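Local coordinates for ABC transporter substrate-binding protein (Staphylococcus aureus subsp. aureus NCTC 8325, PDB 3UN6), which probably serves as the zinc-binding, substrate-capturing component of an ABC-type import system, although its physiological ligand has not been established, at residues I94-K99 / I142-S147; N118-Q123 / L151-L156; M126-F131 / T207-D212; D137-I142 / S168-S173. All coordinates share one frame; numbering follows the deposited sequence. Where two conformers were deposited one is given.

Interaction 1 (I94-K99 / I142-S147). With PO4 (phosphate ion), chain E; PO4 (phosphate ion), chain F.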
# COMPACT_ATOMS: atom_id res chain seq x y z
N ILE A 94 0.13 -2.29 -5.84
CA ILE A 94 0.71 -3.27 -6.76
C ILE A 94 -0.10 -3.41 -8.05
O ILE A 94 0.48 -3.59 -9.12
CB ILE A 94 0.98 -4.66 -6.05
CG1 ILE A 94 1.83 -5.56 -6.95
CG2 ILE A 94 -0.33 -5.35 -5.61
CD1 ILE A 94 2.11 -6.98 -6.36
N GLU A 95 -1.43 -3.27 -7.97
CA GLU A 95 -2.29 -3.44 -9.15
C GLU A 95 -2.12 -2.27 -10.08
O GLU A 95 -2.12 -2.44 -11.28
CB GLU A 95 -3.78 -3.60 -8.79
CG GLU A 95 -4.15 -4.91 -7.99
CD GLU A 95 -3.91 -4.83 -6.48
OE1 GLU A 95 -3.42 -3.78 -5.98
OE2 GLU A 95 -4.23 -5.81 -5.77
N LEU A 96 -1.97 -1.08 -9.49
CA LEU A 96 -1.79 0.19 -10.23
C LEU A 96 -0.48 0.16 -11.00
O LEU A 96 -0.41 0.54 -12.18
CB LEU A 96 -1.80 1.36 -9.23
CG LEU A 96 -1.73 2.78 -9.79
CD1 LEU A 96 -2.79 3.03 -10.88
CD2 LEU A 96 -1.85 3.81 -8.62
N ALA A 97 0.57 -0.30 -10.32
CA ALA A 97 1.89 -0.49 -10.93
C ALA A 97 1.84 -1.59 -12.04
O ALA A 97 2.45 -1.45 -13.08
CB ALA A 97 2.91 -0.85 -9.84
N MSE A 98 1.10 -2.67 -11.80
CA MSE A 98 0.94 -3.74 -12.81
C MSE A 98 0.24 -3.23 -14.08
O MSE A 98 0.61 -3.58 -15.19
CB MSE A 98 0.12 -4.90 -12.22
CG MSE A 98 0.87 -5.76 -11.22
SE MSE A 98 -0.29 -6.84 -10.06
CE MSE A 98 -1.10 -7.93 -11.45
N LYS A 99 -0.80 -2.42 -13.90
CA LYS A 99 -1.54 -1.84 -15.01
C LYS A 99 -0.63 -0.91 -15.80
O LYS A 99 -0.57 -0.99 -17.02
CB LYS A 99 -2.76 -1.07 -14.49
CG LYS A 99 -3.50 -0.28 -15.54
CD LYS A 99 -4.11 -1.16 -16.59
CE LYS A 99 -4.86 -0.31 -17.61
NZ LYS A 99 -5.38 -1.10 -18.76
N ILE A 142 -12.80 3.68 -2.33
CA ILE A 142 -11.55 2.90 -2.51
C ILE A 142 -10.48 3.90 -2.97
O ILE A 142 -10.81 4.95 -3.51
CB ILE A 142 -11.70 1.69 -3.51
CG1 ILE A 142 -12.30 2.15 -4.86
CG2 ILE A 142 -12.55 0.61 -2.88
CD1 ILE A 142 -12.32 1.10 -5.99
N PRO A 143 -9.20 3.59 -2.74
CA PRO A 143 -8.17 4.55 -3.14
C PRO A 143 -7.93 4.68 -4.66
O PRO A 143 -7.47 5.72 -5.14
CB PRO A 143 -6.91 4.05 -2.41
CG PRO A 143 -7.34 2.94 -1.54
CD PRO A 143 -8.65 2.43 -2.03
N HIS A 144 -8.23 3.62 -5.39
CA HIS A 144 -8.08 3.57 -6.83
C HIS A 144 -8.81 2.31 -7.31
O HIS A 144 -8.93 1.34 -6.56
CB HIS A 144 -6.59 3.46 -7.24
CG HIS A 144 -6.33 3.85 -8.66
ND1 HIS A 144 -6.52 3.00 -9.72
CD2 HIS A 144 -5.92 5.03 -9.19
CE1 HIS A 144 -6.23 3.63 -10.85
NE2 HIS A 144 -5.86 4.86 -10.55
N ARG A 145 -9.31 2.32 -8.54
CA ARG A 145 -9.96 1.10 -9.07
C ARG A 145 -8.98 -0.10 -9.13
O ARG A 145 -9.39 -1.24 -8.99
CB ARG A 145 -10.57 1.36 -10.44
CG ARG A 145 -9.62 1.87 -11.51
CD ARG A 145 -10.46 2.39 -12.65
NE ARG A 145 -9.68 2.92 -13.75
CZ ARG A 145 -9.10 4.12 -13.78
NH1 ARG A 145 -9.15 4.93 -12.72
NH2 ARG A 145 -8.44 4.49 -14.86
N TYR A 146 -7.69 0.16 -9.34
CA TYR A 146 -6.69 -0.91 -9.38
C TYR A 146 -6.05 -0.95 -8.02
O TYR A 146 -4.98 -0.36 -7.79
CB TYR A 146 -5.67 -0.68 -10.51
CG TYR A 146 -6.36 -0.45 -11.85
CD1 TYR A 146 -7.26 -1.38 -12.36
CD2 TYR A 146 -6.07 0.67 -12.63
CE1 TYR A 146 -7.90 -1.18 -13.58
CE2 TYR A 146 -6.71 0.88 -13.85
CZ TYR A 146 -7.61 -0.06 -14.32
OH TYR A 146 -8.25 0.13 -15.52
N SER A 147 -6.71 -1.65 -7.10
CA SER A 147 -6.23 -1.73 -5.74
C SER A 147 -6.66 -3.02 -5.09
O SER A 147 -7.64 -3.61 -5.49
CB SER A 147 -6.76 -0.55 -4.92
OG SER A 147 -8.19 -0.57 -4.75
P PO4 E . -8.32 2.30 -18.08
O1 PO4 E . -9.17 3.48 -18.49
O2 PO4 E . -8.24 2.25 -16.57
O3 PO4 E . -8.95 1.03 -18.59
O4 PO4 E . -6.92 2.42 -18.62
P PO4 F . -6.48 7.32 -13.03
O1 PO4 F . -7.65 7.28 -12.07
O2 PO4 F . -5.30 6.58 -12.46
O3 PO4 F . -6.86 6.64 -14.32
O4 PO4 F . -6.15 8.76 -13.31
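Y146 lays one face of its ring against the aliphatic part of K99, while L96 stands over the neighbouring imidazole of H144. L96 and H144 cross at about a right angle: methyl CD1 of L96 sits 3.7 Å from the centroid of the H144 ring, a CH-pi contact over the face. K99 instead meets Y146 off-centre, its CG 3.8 Å from Y146 CE2; CG of R145 lies over the centre of the other face, so the phenol is held between two aliphatic chains. The imidazole is fixed at two points of its edge. Y146 N donates in the ring plane to H144 ND1 (3.1 Å, 172°), and H144 NE2 donates to O2 of one phosphate at 2.6 Å. That phosphate and a second, both probably from the crystallisation liquor, are also gripped by R145. E95 packs CB on the Y146 carbonyl carbon at 3.6 Å; its OE2 is hydrogen-bonded to T148. The E95 side chain lies about 6 Å from that of zinc ligand C220, and the S147 side chain about 7 Å from a bound zinc ion. Helix 94-102, from one sheet's lobe, thus meets the loop leaving strand 138-142 of the other, consistent with the cleft of a two-lobed substrate-binding protein; S147 N-caps helix 148-159, helix 75-83 touches L96 and helix 288-300 touches E95.

Interaction 2 (N118-Q123 / L151-L156)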
# COMPACT_ATOMS: atom_id res chain seq x y z
N ASN A 118 -4.45 -3.25 6.10
CA ASN A 118 -5.67 -2.78 5.37
C ASN A 118 -6.93 -2.98 6.21
O ASN A 118 -7.02 -3.92 7.00
CB ASN A 118 -5.82 -3.50 4.01
CG ASN A 118 -4.97 -2.87 2.91
OD1 ASN A 118 -4.84 -1.65 2.85
ND2 ASN A 118 -4.41 -3.70 2.01
N VAL A 119 -7.89 -2.07 6.03
CA VAL A 119 -9.14 -2.17 6.74
C VAL A 119 -10.35 -1.94 5.85
O VAL A 119 -10.24 -1.43 4.75
CB VAL A 119 -9.21 -1.11 7.88
CG1 VAL A 119 -8.16 -1.40 8.92
CG2 VAL A 119 -9.05 0.30 7.33
N ILE A 120 -11.51 -2.34 6.36
CA ILE A 120 -12.80 -2.08 5.75
C ILE A 120 -13.58 -1.41 6.83
O ILE A 120 -13.81 -2.00 7.88
CB ILE A 120 -13.49 -3.36 5.26
CG1 ILE A 120 -12.65 -3.99 4.13
CG2 ILE A 120 -14.92 -3.06 4.77
CD1 ILE A 120 -12.87 -5.48 3.94
N MSE A 121 -13.96 -0.14 6.60
CA MSE A 121 -14.70 0.67 7.56
C MSE A 121 -16.15 0.81 7.13
O MSE A 121 -16.45 0.77 5.95
CB MSE A 121 -14.11 2.09 7.61
CG MSE A 121 -12.64 2.12 7.90
SE MSE A 121 -12.27 1.49 9.69
CE MSE A 121 -13.14 2.96 10.66
N GLY A 122 -17.03 0.94 8.10
CA GLY A 122 -18.45 1.16 7.85
C GLY A 122 -18.89 2.32 8.71
O GLY A 122 -18.13 2.79 9.57
N GLN A 123 -20.11 2.79 8.49
CA GLN A 123 -20.66 3.88 9.28
C GLN A 123 -20.80 3.44 10.71
O GLN A 123 -20.89 2.24 11.00
CB GLN A 123 -22.04 4.29 8.76
CG GLN A 123 -22.01 4.93 7.40
CD GLN A 123 -23.40 5.17 6.83
OE1 GLN A 123 -24.40 4.87 7.47
NE2 GLN A 123 -23.46 5.70 5.60
N LEU A 151 -10.40 -5.47 -4.40
CA LEU A 151 -10.44 -6.92 -4.32
C LEU A 151 -10.93 -7.42 -2.97
O LEU A 151 -11.70 -8.36 -2.90
CB LEU A 151 -9.04 -7.52 -4.61
CG LEU A 151 -8.46 -7.12 -5.98
CD1 LEU A 151 -7.03 -7.66 -6.13
CD2 LEU A 151 -9.35 -7.58 -7.14
N LEU A 152 -10.48 -6.78 -1.89
CA LEU A 152 -10.91 -7.15 -0.55
C LEU A 152 -12.41 -6.98 -0.40
O LEU A 152 -13.11 -7.87 0.14
CB LEU A 152 -10.18 -6.31 0.50
CG LEU A 152 -8.72 -6.66 0.83
CD1 LEU A 152 -8.04 -5.51 1.58
CD2 LEU A 152 -8.66 -7.96 1.62
N LEU A 153 -12.92 -5.86 -0.90
CA LEU A 153 -14.33 -5.57 -0.80
C LEU A 153 -15.18 -6.53 -1.61
O LEU A 153 -16.23 -6.97 -1.14
CB LEU A 153 -14.61 -4.12 -1.15
CG LEU A 153 -14.34 -3.09 -0.06
CD1 LEU A 153 -14.32 -1.64 -0.72
CD2 LEU A 153 -15.38 -3.19 1.02
N GLU A 154 -14.72 -6.88 -2.81
CA GLU A 154 -15.43 -7.84 -3.63
C GLU A 154 -15.42 -9.23 -3.01
O GLU A 154 -16.38 -9.99 -3.16
CB GLU A 154 -14.85 -7.88 -5.05
CG GLU A 154 -15.31 -6.73 -5.89
CD GLU A 154 -16.77 -6.84 -6.21
OE1 GLU A 154 -17.13 -7.70 -7.04
OE2 GLU A 154 -17.57 -6.05 -5.66
N GLU A 155 -14.33 -9.57 -2.35
CA GLU A 155 -14.27 -10.87 -1.70
C GLU A 155 -15.20 -10.88 -0.49
O GLU A 155 -15.86 -11.89 -0.22
CB GLU A 155 -12.84 -11.21 -1.30
CG GLU A 155 -12.70 -12.59 -0.62
CD GLU A 155 -13.26 -13.72 -1.45
OE1 GLU A 155 -13.11 -13.68 -2.69
OE2 GLU A 155 -13.87 -14.66 -0.86
N LEU A 156 -15.29 -9.74 0.20
CA LEU A 156 -16.16 -9.63 1.35
C LEU A 156 -17.60 -9.69 0.86
O LEU A 156 -18.43 -10.31 1.48
CB LEU A 156 -15.89 -8.34 2.17
CG LEU A 156 -16.91 -8.04 3.28
CD1 LEU A 156 -16.95 -9.15 4.30
CD2 LEU A 156 -16.63 -6.72 3.98
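I120 is the bump of this contact, pushed from strand 118-122 into the hollow formed by L152 CB, L153 CD2 and L156 CD2 on one side of helix 151-156. Its two branches divide the work. CG2, anti to the backbone N, lies 3.8 Å from L153 CD2, whereas CD1, at the end of the other branch, lies 4.0 Å from L156 CD2. The L156 methyl also comes within 4.1 Å of I120 CG2, so it sits against both isoleucine branches. At the root of L152, the isoleucine CD1 is 4.4 Å from L152 CB, a looser touch. I120 slides past L153 and L156 in opposite directions. L152 CD1 reaches N118, stopping 3.9 Å from N118 CB; these two side chains cross at about a right angle. CB and ND2 of N118 are the atoms nearest that methyl, and its OD1 is hydrogen-bonded to H149 NE2 on the same helix. N118 also touches H46 and C220, both zinc ligands, which puts this end of the contact next to the metal site. Strand and helix axes pass 9.7 Å apart at 59°, as a helix lying over a sheet. Strand 112-122 runs between strands 188-192 and 206-210, and L153 reaches beyond it to S190 and to F140 and I142 of strand 138-142.

Interaction 3 (M126-F131 / T207-D212)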
# COMPACT_ATOMS: atom_id res chain seq x y z
N MSE A 126 -22.89 0.21 12.44
CA MSE A 126 -23.28 -0.74 11.41
C MSE A 126 -22.73 -2.12 11.78
O MSE A 126 -21.68 -2.22 12.39
CB MSE A 126 -22.73 -0.25 10.07
CG MSE A 126 -23.16 -1.01 8.85
SE MSE A 126 -22.46 -0.04 7.29
CE MSE A 126 -23.71 1.46 7.32
N HIS A 127 -23.47 -3.16 11.43
CA HIS A 127 -23.05 -4.53 11.70
C HIS A 127 -22.94 -5.25 10.37
O HIS A 127 -23.69 -4.94 9.44
CB HIS A 127 -24.06 -5.25 12.60
CG HIS A 127 -24.43 -4.47 13.83
ND1 HIS A 127 -23.65 -4.45 14.96
CD2 HIS A 127 -25.51 -3.71 14.10
CE1 HIS A 127 -24.22 -3.70 15.88
NE2 HIS A 127 -25.36 -3.23 15.39
N LEU A 128 -22.02 -6.19 10.25
CA LEU A 128 -21.86 -6.95 9.00
C LEU A 128 -23.17 -7.61 8.53
O LEU A 128 -23.36 -7.80 7.32
CB LEU A 128 -20.74 -7.97 9.11
CG LEU A 128 -19.37 -7.32 9.00
CD1 LEU A 128 -18.25 -8.29 9.40
CD2 LEU A 128 -19.18 -6.79 7.58
N ASN A 129 -24.06 -7.93 9.48
CA ASN A 129 -25.36 -8.52 9.17
C ASN A 129 -26.33 -7.51 8.57
O ASN A 129 -27.42 -7.86 8.15
CB ASN A 129 -26.00 -9.08 10.44
CG ASN A 129 -25.15 -10.14 11.10
OD1 ASN A 129 -25.19 -10.29 12.32
ND2 ASN A 129 -24.37 -10.87 10.31
N GLU A 130 -25.93 -6.25 8.55
CA GLU A 130 -26.77 -5.18 8.02
C GLU A 130 -26.89 -5.38 6.51
O GLU A 130 -27.95 -5.17 5.93
CB GLU A 130 -26.11 -3.81 8.25
CG GLU A 130 -27.01 -2.75 8.85
CD GLU A 130 -27.15 -2.93 10.36
OE1 GLU A 130 -26.17 -3.35 11.01
OE2 GLU A 130 -28.24 -2.64 10.91
N PHE A 131 -25.79 -5.80 5.89
CA PHE A 131 -25.74 -5.96 4.44
C PHE A 131 -26.65 -7.06 3.89
O PHE A 131 -26.63 -8.20 4.36
CB PHE A 131 -24.29 -6.20 3.99
CG PHE A 131 -23.36 -5.06 4.33
CD1 PHE A 131 -23.25 -3.97 3.48
CD2 PHE A 131 -22.60 -5.09 5.48
CE1 PHE A 131 -22.40 -2.91 3.79
CE2 PHE A 131 -21.74 -4.04 5.79
CZ PHE A 131 -21.63 -2.95 4.95
N THR A 207 -14.79 -0.03 12.49
CA THR A 207 -13.97 -1.04 11.82
C THR A 207 -14.78 -2.31 11.67
O THR A 207 -15.12 -2.96 12.66
CB THR A 207 -12.69 -1.35 12.59
OG1 THR A 207 -11.94 -0.14 12.78
CG2 THR A 207 -11.83 -2.37 11.80
N LEU A 208 -15.11 -2.66 10.43
CA LEU A 208 -15.89 -3.86 10.18
C LEU A 208 -15.02 -5.09 10.01
O LEU A 208 -15.39 -6.17 10.47
CB LEU A 208 -16.77 -3.69 8.95
CG LEU A 208 -17.84 -2.61 9.07
CD1 LEU A 208 -18.53 -2.46 7.74
CD2 LEU A 208 -18.81 -3.00 10.16
N LYS A 209 -13.86 -4.94 9.38
CA LYS A 209 -13.02 -6.09 9.09
C LYS A 209 -11.58 -5.66 8.81
O LYS A 209 -11.34 -4.57 8.30
CB LYS A 209 -13.60 -6.74 7.82
CG LYS A 209 -13.61 -8.22 7.77
CD LYS A 209 -14.60 -8.78 8.74
CE LYS A 209 -14.70 -10.28 8.64
NZ LYS A 209 -15.57 -10.82 9.73
N HIS A 210 -10.62 -6.49 9.21
CA HIS A 210 -9.25 -6.27 8.81
C HIS A 210 -9.02 -7.09 7.53
O HIS A 210 -9.68 -8.10 7.31
CB HIS A 210 -8.26 -6.63 9.93
CG HIS A 210 -8.13 -5.55 10.95
ND1 HIS A 210 -8.78 -5.58 12.17
CD2 HIS A 210 -7.48 -4.36 10.91
CE1 HIS A 210 -8.51 -4.48 12.84
NE2 HIS A 210 -7.72 -3.72 12.10
N GLY A 211 -8.13 -6.64 6.66
CA GLY A 211 -7.85 -7.36 5.42
C GLY A 211 -7.54 -8.82 5.69
O GLY A 211 -7.98 -9.70 4.96
N ASP A 212 -6.81 -9.04 6.78
CA ASP A 212 -6.39 -10.35 7.26
C ASP A 212 -7.54 -11.35 7.36
O ASP A 212 -7.35 -12.55 7.13
CB ASP A 212 -5.84 -10.26 8.70
CG ASP A 212 -4.94 -9.05 8.95
OD1 ASP A 212 -4.02 -9.18 9.79
OD2 ASP A 212 -5.15 -7.97 8.34
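L128 and L208 slide past each other in opposite directions where the loop 126-131 folds against strand 207-210. The course of L208 explains most of the contact. Its CB, directed toward the loop, lies 4.2 Å from L128 CD2. CG stands anti to the carbonyl carbon (chi1 -64°), and from it the two methyls part. CD1 goes to F131, tip to tip, and stops 4.1 Å from CE2 of F131, close to the plane of the ring and at its edge; CZ of the same ring is almost as near. CD2 turns to the beginning of the loop and rests 3.7 Å from the carbonyl O of M126, a selenomethionine. L128 meanwhile reaches past L208 with its other methyl: L128 CD1 is 3.7 Å from the L208 carbonyl O and also 3.7 Å from K209 CD, the lysine crossing it at about a right angle. The lysine chain bends at chi2 (70°), and CE and NZ continue past the same methyl. The loop is drawn together by two bonds of its own: H127 N donates to OE1 of E130 at 2.7 Å, on the anti side of the carboxylate, and E130 N donates to H127 O. F131 also meets the Y138 ring edge-to-face, tying the loop to the next strand. L208 and K209 both face I120, so the part of strand 206-210 that this loop packs on carries a classic beta bulge against strand 112-122.

Interaction 4 (D137-I142 / S168-S173)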
# COMPACT_ATOMS: atom_id res chain seq x y z
N ASP A 137 -28.30 -0.22 -3.21
CA ASP A 137 -26.90 -0.50 -3.33
C ASP A 137 -26.07 0.18 -2.21
O ASP A 137 -26.46 1.21 -1.65
CB ASP A 137 -26.51 -0.02 -4.74
CG ASP A 137 -25.05 0.00 -4.97
OD1 ASP A 137 -24.60 -0.75 -5.86
OD2 ASP A 137 -24.35 0.78 -4.29
N TYR A 138 -24.94 -0.45 -1.87
CA TYR A 138 -24.03 0.08 -0.87
C TYR A 138 -22.86 0.78 -1.59
O TYR A 138 -22.36 0.28 -2.60
CB TYR A 138 -23.53 -1.04 0.04
CG TYR A 138 -24.67 -1.78 0.72
CD1 TYR A 138 -25.38 -1.19 1.75
CD2 TYR A 138 -25.02 -3.07 0.32
CE1 TYR A 138 -26.44 -1.87 2.37
CE2 TYR A 138 -26.07 -3.75 0.94
CZ TYR A 138 -26.77 -3.15 1.97
OH TYR A 138 -27.80 -3.83 2.58
N HIS A 139 -22.43 1.92 -1.07
CA HIS A 139 -21.36 2.69 -1.70
C HIS A 139 -20.07 2.71 -0.90
O HIS A 139 -20.01 3.14 0.25
CB HIS A 139 -21.86 4.09 -2.01
CG HIS A 139 -23.00 4.10 -2.98
ND1 HIS A 139 -22.82 4.26 -4.33
CD2 HIS A 139 -24.32 3.89 -2.80
CE1 HIS A 139 -23.99 4.18 -4.94
NE2 HIS A 139 -24.92 3.96 -4.03
N PHE A 140 -19.02 2.21 -1.54
CA PHE A 140 -17.71 2.11 -0.93
C PHE A 140 -16.63 2.98 -1.56
O PHE A 140 -16.45 2.97 -2.77
CB PHE A 140 -17.25 0.65 -0.92
CG PHE A 140 -17.91 -0.19 0.13
CD1 PHE A 140 -17.42 -0.18 1.43
CD2 PHE A 140 -19.02 -0.95 -0.16
CE1 PHE A 140 -18.03 -0.95 2.42
CE2 PHE A 140 -19.64 -1.71 0.84
CZ PHE A 140 -19.15 -1.70 2.11
N GLY A 141 -15.91 3.71 -0.71
CA GLY A 141 -14.78 4.49 -1.16
C GLY A 141 -13.59 3.54 -1.27
O GLY A 141 -13.44 2.64 -0.44
N ILE A 142 -12.80 3.68 -2.33
CA ILE A 142 -11.55 2.90 -2.51
C ILE A 142 -10.48 3.90 -2.97
O ILE A 142 -10.81 4.95 -3.51
CB ILE A 142 -11.70 1.69 -3.51
CG1 ILE A 142 -12.30 2.15 -4.86
CG2 ILE A 142 -12.55 0.61 -2.88
CD1 ILE A 142 -12.32 1.10 -5.99
N SER A 168 -21.10 -0.60 -4.88
CA SER A 168 -20.69 0.34 -5.91
C SER A 168 -19.44 1.01 -5.38
O SER A 168 -19.38 1.37 -4.20
CB SER A 168 -21.79 1.36 -6.16
OG SER A 168 -21.43 2.23 -7.21
N TYR A 169 -18.44 1.18 -6.24
CA TYR A 169 -17.16 1.73 -5.82
C TYR A 169 -16.89 3.14 -6.27
O TYR A 169 -17.19 3.52 -7.39
CB TYR A 169 -16.05 0.81 -6.29
CG TYR A 169 -16.27 -0.56 -5.72
CD1 TYR A 169 -15.96 -0.82 -4.38
CD2 TYR A 169 -16.83 -1.57 -6.48
CE1 TYR A 169 -16.19 -2.08 -3.83
CE2 TYR A 169 -17.04 -2.83 -5.95
CZ TYR A 169 -16.73 -3.08 -4.61
OH TYR A 169 -16.94 -4.35 -4.05
N HIS A 170 -16.28 3.91 -5.37
CA HIS A 170 -16.00 5.31 -5.62
C HIS A 170 -14.56 5.65 -5.27
O HIS A 170 -14.17 5.60 -4.10
CB HIS A 170 -16.98 6.17 -4.82
CG HIS A 170 -18.41 5.85 -5.13
ND1 HIS A 170 -19.08 6.41 -6.19
CD2 HIS A 170 -19.26 4.96 -4.56
CE1 HIS A 170 -20.31 5.91 -6.23
NE2 HIS A 170 -20.44 5.03 -5.26
N GLU A 171 -13.79 6.00 -6.29
CA GLU A 171 -12.37 6.32 -6.11
C GLU A 171 -12.18 7.65 -5.40
O GLU A 171 -12.81 8.64 -5.73
CB GLU A 171 -11.67 6.37 -7.48
CG GLU A 171 -11.48 5.00 -8.15
CD GLU A 171 -11.01 5.13 -9.59
OE1 GLU A 171 -9.87 4.75 -9.90
OE2 GLU A 171 -11.77 5.66 -10.41
N MSE A 172 -11.30 7.67 -4.42
CA MSE A 172 -10.99 8.92 -3.73
C MSE A 172 -9.68 8.79 -2.97
O MSE A 172 -9.18 7.70 -2.77
CB MSE A 172 -12.13 9.33 -2.80
CG MSE A 172 -12.41 8.35 -1.68
SE MSE A 172 -13.99 8.94 -0.66
CE MSE A 172 -15.36 8.75 -2.06
N SER A 173 -9.09 9.91 -2.61
CA SER A 173 -7.85 9.87 -1.84
C SER A 173 -8.16 9.34 -0.43
O SER A 173 -9.25 9.53 0.10
CB SER A 173 -7.22 11.26 -1.75
OG SER A 173 -8.12 12.16 -1.17
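S168 opens the pairing of strand 168-171 with strand 138-142, two parallel strands joined through helix 148-159 in a beta-alpha-beta crossover. S168 N donates to Y138 O at 2.7 Å, nearly along the C=O axis, and S168 O accepts F140 N almost straight (178°). Y169, paired with F140, puts its side chain on the face that also carries I142: Y169 CB meets I142 CD1 at 3.8 Å, and ring atom CD1 of Y169 lies near both F140 CB and I142 CG2, approached obliquely. Beyond the strands, the Y169 hydroxyl is hydrogen-bonded to E154 of the helix. H170 takes the other face with H139 and S168. Its backbone N donates to F140 O, and its O accepts I142 N from above the carbonyl plane, 42° out of it. CA of G141 also comes within 3.2 Å of H170 O, a CA-H...O contact. E171, paired with I142 at the end of the strand, sends its carboxylate to R145 in a salt bridge. M172 N then donates to I142 O at 2.9 Å, the last bond of the pairing. Back on the face of H139, the two imidazoles meet rim to rim with planes at 35°, and H139 ND1 and H170 NE2 share a hydrogen bond of 2.7 Å.

Interactions 2, 3 and 4 belong to one sheet and its covering helix, whereas interaction 1 brings helix 94-102 against the loop leaving that sheet. I142 is common to interactions 1 and 4, and R145 NH1 lies 2.9 Å from E171 OE1 between them. Interactions 2 and 4, centres about 10 Å apart, touch where L153 CD1 comes 3.6 Å from I142 CG2. Interactions 2 and 3, centres about 8 Å apart, meet through I120 O and L208 N at 2.9 Å; the centres of 1 and 3 are about 22 Å apart. A bound zinc ion lies about 5 Å from the N118 side chain, while interaction 3 is remote from the zinc site.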